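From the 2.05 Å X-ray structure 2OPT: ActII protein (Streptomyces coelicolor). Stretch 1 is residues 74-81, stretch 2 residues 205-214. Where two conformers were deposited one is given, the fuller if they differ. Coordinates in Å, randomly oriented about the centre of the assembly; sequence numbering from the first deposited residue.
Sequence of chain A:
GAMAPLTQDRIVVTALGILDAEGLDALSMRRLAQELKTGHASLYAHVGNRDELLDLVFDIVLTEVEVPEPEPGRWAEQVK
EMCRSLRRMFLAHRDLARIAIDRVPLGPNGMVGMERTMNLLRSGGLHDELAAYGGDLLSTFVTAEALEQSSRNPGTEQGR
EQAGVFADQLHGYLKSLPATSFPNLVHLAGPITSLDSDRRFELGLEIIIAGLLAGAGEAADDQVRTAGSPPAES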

ATOM      1  N   ARG A  74       6.831  27.325   4.603  1.00 46.37           N
ATOM      2  CA  ARG A  74       7.486  26.186   3.946  1.00 44.81           C
ATOM      3  C   ARG A  74       6.740  24.882   4.098  1.00 43.86           C
ATOM      4  O   ARG A  74       7.370  23.822   4.036  1.00 42.65           O
ATOM      5  CB  ARG A  74       8.914  25.932   4.466  1.00 44.87           C
ATOM      6  CG  ARG A  74       9.927  26.968   4.061  1.00 47.40           C
ATOM      7  CD  ARG A  74      11.320  26.394   3.815  1.00 46.38           C
ATOM      8  NE  ARG A  74      11.725  25.337   4.741  1.00 48.54           N
ATOM      9  CZ  ARG A  74      12.061  24.102   4.367  1.00 47.61           C
ATOM     10  NH1 ARG A  74      12.413  23.231   5.278  1.00 48.08           N
ATOM     11  NH2 ARG A  74      12.066  23.729   3.085  1.00 47.43           N
ATOM     12  N   TRP A  75       5.434  24.933   4.321  1.00 40.75           N
ATOM     13  CA  TRP A  75       4.714  23.705   4.714  1.00 39.56           C
ATOM     14  C   TRP A  75       4.920  22.560   3.728  1.00 38.65           C
ATOM     15  O   TRP A  75       5.346  21.471   4.101  1.00 39.37           O
ATOM     16  CB  TRP A  75       3.230  23.992   4.901  1.00 39.46           C
ATOM     17  CG  TRP A  75       2.428  22.840   5.450  1.00 39.32           C
ATOM     18  CD1 TRP A  75       2.315  22.501   6.753  1.00 39.00           C
ATOM     19  CD2 TRP A  75       1.607  21.897   4.715  1.00 38.98           C
ATOM     20  NE1 TRP A  75       1.491  21.400   6.893  1.00 38.73           N
ATOM     21  CE2 TRP A  75       1.046  21.008   5.658  1.00 37.62           C
ATOM     22  CE3 TRP A  75       1.320  21.702   3.356  1.00 39.45           C
ATOM     23  CZ2 TRP A  75       0.185  19.950   5.289  1.00 39.53           C
ATOM     24  CZ3 TRP A  75       0.504  20.656   2.982  1.00 39.99           C
ATOM     25  CH2 TRP A  75      -0.105  19.804   3.949  1.00 39.20           C
ATOM     26  N   ALA A  76       4.664  22.811   2.453  1.00 38.74           N
ATOM     27  CA  ALA A  76       4.608  21.742   1.456  1.00 38.18           C
ATOM     28  C   ALA A  76       5.958  21.029   1.315  1.00 37.58           C
ATOM     29  O   ALA A  76       6.010  19.805   1.206  1.00 36.49           O
ATOM     30  CB  ALA A  76       4.174  22.274   0.131  1.00 39.23           C
ATOM     31  N   GLU A  77       7.042  21.802   1.271  1.00 35.79           N
ATOM     32  CA  GLU A  77       8.351  21.234   1.163  0.50 35.75           C
ATOM     33  C   GLU A  77       8.768  20.498   2.457  1.00 34.80           C
ATOM     34  O   GLU A  77       9.528  19.572   2.402  1.00 35.84           O
ATOM     35  CB  GLU A  77       9.342  22.329   0.769  0.50 36.46           C
ATOM     36  CG  GLU A  77       9.067  22.910  -0.620  0.50 38.28           C
ATOM     37  CD  GLU A  77       9.353  21.910  -1.772  0.50 40.14           C
ATOM     38  OE1 GLU A  77      10.496  21.404  -1.860  0.50 43.15           O
ATOM     39  OE2 GLU A  77       8.444  21.648  -2.594  0.50 39.59           O
ATOM     40  N   GLN A  78       8.264  20.923   3.622  1.00 33.41           N
ATOM     41  CA  GLN A  78       8.586  20.221   4.870  1.00 31.54           C
ATOM     42  C   GLN A  78       7.908  18.840   4.932  1.00 30.34           C
ATOM     43  O   GLN A  78       8.457  17.880   5.473  1.00 29.99           O
ATOM     44  CB  GLN A  78       8.184  21.060   6.080  1.00 32.43           C
ATOM     45  CG  GLN A  78       9.136  22.146   6.396  1.00 31.96           C
ATOM     46  CD  GLN A  78       8.923  22.731   7.767  1.00 33.87           C
ATOM     47  OE1 GLN A  78       7.833  23.197   8.106  1.00 34.73           O
ATOM     48  NE2 GLN A  78       9.996  22.814   8.525  1.00 36.60           N
ATOM     49  N   VAL A  79       6.681  18.760   4.419  1.00 29.46           N
ATOM     50  CA  VAL A  79       5.982  17.470   4.309  1.00 29.80           C
ATOM     51  C   VAL A  79       6.765  16.584   3.337  1.00 28.68           C
ATOM     52  O   VAL A  79       7.127  15.461   3.657  1.00 30.46           O
ATOM     53  CB  VAL A  79       4.513  17.687   3.881  1.00 30.38           C
ATOM     54  CG1 VAL A  79       3.750  16.368   3.863  1.00 32.41           C
ATOM     55  CG2 VAL A  79       3.833  18.577   4.899  1.00 28.95           C
ATOM     56  N   LYS A  80       7.062  17.065   2.151  1.00 28.76           N
ATOM     57  CA  LYS A  80       7.997  16.330   1.294  1.00 28.97           C
ATOM     58  C   LYS A  80       9.215  15.822   2.018  1.00 28.21           C
ATOM     59  O   LYS A  80       9.549  14.628   1.916  1.00 27.46           O
ATOM     60  CB  LYS A  80       8.435  17.206   0.126  1.00 29.84           C
ATOM     61  CG  LYS A  80       7.266  17.454  -0.825  1.00 33.15           C
ATOM     62  CD  LYS A  80       7.679  18.275  -2.051  1.00 40.08           C
ATOM     63  CE  LYS A  80       6.497  18.292  -3.041  1.00 39.61           C
ATOM     64  NZ  LYS A  80       6.921  19.103  -4.198  1.00 48.64           N
ATOM     65  N   GLU A  81       9.887  16.725   2.736  1.00 29.07           N
ATOM     66  CA  GLU A  81      11.139  16.432   3.464  0.50 29.04           C
ATOM     67  C   GLU A  81      10.974  15.266   4.421  1.00 29.04           C
ATOM     68  O   GLU A  81      11.818  14.366   4.501  1.00 26.55           O
ATOM     69  CB  GLU A  81      11.583  17.646   4.295  0.50 30.43           C
ATOM     70  CG  GLU A  81      12.619  17.289   5.408  0.50 32.16           C
ATOM     71  CD  GLU A  81      12.918  18.421   6.419  0.50 31.36           C
ATOM     72  OE1 GLU A  81      12.435  19.554   6.256  0.50 27.39           O
ATOM     73  OE2 GLU A  81      13.680  18.151   7.377  0.50 36.41           O
TER
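Stretch 2 205-214: LEIIIAGLLA

Stretch 2 packs on stretch 1 as one helix crossing another, in an apolar contact centred on Ile209 and without a hydrogen bond between the two. All ten residues of stretch 2 are helical, and the helix runs on at both ends. Its backbone is held by regular i to i+4 bonds, from Ile209 N to Leu205 O (3.0 Å) through Ala214 N to Ala210 O (2.8 Å). Stretch 1 is helical from Trp75, with Arg74 at the N-cap position.

The N-to-C directions make an angle of 137°, so the helices run in roughly opposite senses but cross steeply. Their axes come within 10.5 Å. The register follows from the direction: Ala76 CA lies 6.6 Å from Ile209 CA, and Lys80 CA lies 6.7 Å from Leu205 CA. One step of four residues up stretch 1 thus matches one step of four down stretch 2.

Ile209 is the knob. Its CA-to-CB bond points toward stretch 1, and its side chain sits among Trp75, Ala76, Val79 and Lys80. Ile209 CG2 is 3.9 Å from Ala76 CB and 4.1 Å from Trp75 CZ3. Ile209 CG1 is 4.1 Å from Val79 CG1. The tightest approach is Ile209 CD1 to Lys80 CG, at 3.3 Å. Ile209 CD1 also lies 3.8 Å from Ala76 O. That carbonyl already accepts a helix bond from Lys80 N (Lys80 N to Ala76 O, 3.1 Å).

Further along stretch 2, Leu212 and Leu213 meet the Trp75 indole. The CA-to-CB bond of Trp75 points sideways, but its ring comes closer to stretch 2. Leu212 CB is at the ring edge, 4.3 Å from Trp75 CH2. Leu213 CD2 approaches obliquely, 3.6 Å from Trp75 CZ3.

At the other end, the CA-to-CB bond of Leu205 points toward stretch 1, and its side chain packs on Lys80. Leu205 CD2 is 3.8 Å from Lys80 CA and 3.9 Å from Lys80 CG. The aliphatic part of the lysine therefore serves as an apolar surface. Its extended chain carries the amine to Glu206, with Lys80 NZ 3.9 Å from Glu206 CG. The charges are near each other, Lys80 NZ to Glu206 OE2 being 4.4 Å, but this is too long for a salt bridge. Lys80 NZ does form a salt bridge within its own helix, with a weak hydrogen bond to Glu77 OE2 at 3.4 Å.

The contact buries 418 Å², both sides summed. Ile207, Ile208, Ala210, Gly211 and Ala214 take no part in it.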

ATOM      1  N   LEU A 205       4.112  12.044  -4.190  1.00 26.81           N
ATOM      2  CA  LEU A 205       4.221  13.083  -3.170  1.00 28.89           C
ATOM      3  C   LEU A 205       3.517  14.400  -3.592  1.00 30.16           C
ATOM      4  O   LEU A 205       2.745  14.934  -2.841  1.00 30.12           O
ATOM      5  CB  LEU A 205       5.732  13.346  -2.874  1.00 29.72           C
ATOM      6  CG  LEU A 205       6.178  13.717  -1.484  1.00 32.97           C
ATOM      7  CD1 LEU A 205       5.546  12.811  -0.471  1.00 43.33           C
ATOM      8  CD2 LEU A 205       7.773  13.679  -1.422  1.00 37.09           C
ATOM      9  N   GLU A 206       3.823  14.897  -4.795  0.60 31.10           N
ATOM     10  CA  GLU A 206       3.224  16.120  -5.338  0.60 31.30           C
ATOM     11  C   GLU A 206       1.712  16.001  -5.326  0.60 31.61           C
ATOM     12  O   GLU A 206       1.001  16.890  -4.831  0.60 32.29           O
ATOM     13  CB  GLU A 206       3.720  16.327  -6.775  0.60 32.93           C
ATOM     14  CG  GLU A 206       5.128  16.913  -6.830  0.60 33.05           C
ATOM     15  CD  GLU A 206       5.694  17.088  -8.226  0.60 36.42           C
ATOM     16  OE1 GLU A 206       4.985  16.835  -9.250  0.60 36.28           O
ATOM     17  OE2 GLU A 206       6.882  17.504  -8.287  0.60 36.94           O
ATOM     18  N   ILE A 207       1.228  14.878  -5.855  1.00 29.06           N
ATOM     19  CA  ILE A 207      -0.183  14.642  -5.975  1.00 29.42           C
ATOM     20  C   ILE A 207      -0.858  14.731  -4.609  1.00 28.34           C
ATOM     21  O   ILE A 207      -1.837  15.436  -4.461  1.00 28.90           O
ATOM     22  CB  ILE A 207      -0.485  13.295  -6.659  1.00 29.13           C
ATOM     23  CG1 ILE A 207      -0.073  13.359  -8.144  1.00 31.73           C
ATOM     24  CG2 ILE A 207      -1.947  12.943  -6.517  1.00 30.64           C
ATOM     25  CD1 ILE A 207       0.012  12.026  -8.840  1.00 30.86           C
ATOM     26  N   ILE A 208      -0.346  13.987  -3.625  1.00 27.21           N
ATOM     27  CA  ILE A 208      -1.011  13.903  -2.290  1.00 27.46           C
ATOM     28  C   ILE A 208      -0.972  15.253  -1.571  1.00 28.08           C
ATOM     29  O   ILE A 208      -1.965  15.670  -1.000  1.00 28.38           O
ATOM     30  CB  ILE A 208      -0.355  12.819  -1.409  1.00 26.67           C
ATOM     31  CG1 ILE A 208      -0.534  11.440  -2.080  1.00 28.26           C
ATOM     32  CG2 ILE A 208      -0.858  12.934   0.048  1.00 28.66           C
ATOM     33  CD1 ILE A 208       0.274  10.236  -1.466  1.00 25.84           C
ATOM     34  N   ILE A 209       0.170  15.940  -1.639  1.00 27.81           N
ATOM     35  CA  ILE A 209       0.346  17.268  -0.987  1.00 28.37           C
ATOM     36  C   ILE A 209      -0.590  18.316  -1.638  1.00 29.08           C
ATOM     37  O   ILE A 209      -1.320  19.025  -0.924  1.00 30.74           O
ATOM     38  CB  ILE A 209       1.841  17.687  -1.015  1.00 30.81           C
ATOM     39  CG1 ILE A 209       2.658  16.812  -0.046  1.00 29.60           C
ATOM     40  CG2 ILE A 209       2.029  19.139  -0.538  1.00 32.61           C
ATOM     41  CD1 ILE A 209       4.094  16.899  -0.316  1.00 37.72           C
ATOM     42  N   ALA A 210      -0.625  18.399  -2.974  1.00 28.67           N
ATOM     43  CA  ALA A 210      -1.576  19.282  -3.634  1.00 28.98           C
ATOM     44  C   ALA A 210      -3.025  18.961  -3.192  1.00 29.02           C
ATOM     45  O   ALA A 210      -3.829  19.852  -2.980  1.00 30.31           O
ATOM     46  CB  ALA A 210      -1.476  19.167  -5.199  1.00 27.85           C
ATOM     47  N   GLY A 211      -3.355  17.693  -3.061  1.00 27.75           N
ATOM     48  CA  GLY A 211      -4.757  17.308  -2.755  1.00 26.91           C
ATOM     49  C   GLY A 211      -5.067  17.650  -1.323  1.00 28.41           C
ATOM     50  O   GLY A 211      -6.174  18.008  -1.009  1.00 29.48           O
ATOM     51  N   LEU A 212      -4.082  17.520  -0.436  1.00 28.32           N
ATOM     52  CA  LEU A 212      -4.223  17.964   0.962  1.00 29.92           C
ATOM     53  C   LEU A 212      -4.438  19.480   1.092  1.00 32.13           C
ATOM     54  O   LEU A 212      -5.388  19.923   1.763  1.00 31.92           O
ATOM     55  CB  LEU A 212      -2.995  17.535   1.805  1.00 30.70           C
ATOM     56  CG  LEU A 212      -2.882  16.031   2.130  1.00 29.12           C
ATOM     57  CD1 LEU A 212      -1.497  15.737   2.793  1.00 28.60           C
ATOM     58  CD2 LEU A 212      -4.000  15.534   3.019  1.00 30.19           C
ATOM     59  N   LEU A 213      -3.591  20.268   0.410  1.00 32.15           N
ATOM     60  CA  LEU A 213      -3.781  21.699   0.372  1.00 34.61           C
ATOM     61  C   LEU A 213      -5.122  22.050  -0.249  1.00 37.07           C
ATOM     62  O   LEU A 213      -5.786  22.981   0.197  1.00 39.55           O
ATOM     63  CB  LEU A 213      -2.682  22.356  -0.434  1.00 34.24           C
ATOM     64  CG  LEU A 213      -1.344  22.398   0.288  1.00 35.53           C
ATOM     65  CD1 LEU A 213      -0.254  22.825  -0.655  1.00 38.77           C
ATOM     66  CD2 LEU A 213      -1.443  23.331   1.535  1.00 36.47           C
ATOM     67  N   ALA A 214      -5.532  21.314  -1.279  1.00 35.74           N
ATOM     68  CA  ALA A 214      -6.812  21.599  -1.930  1.00 39.05           C
ATOM     69  C   ALA A 214      -7.943  21.410  -0.952  1.00 41.89           C
ATOM     70  O   ALA A 214      -8.864  22.197  -0.926  1.00 45.85           O
ATOM     71  CB  ALA A 214      -7.027  20.721  -3.154  1.00 36.09           C
TER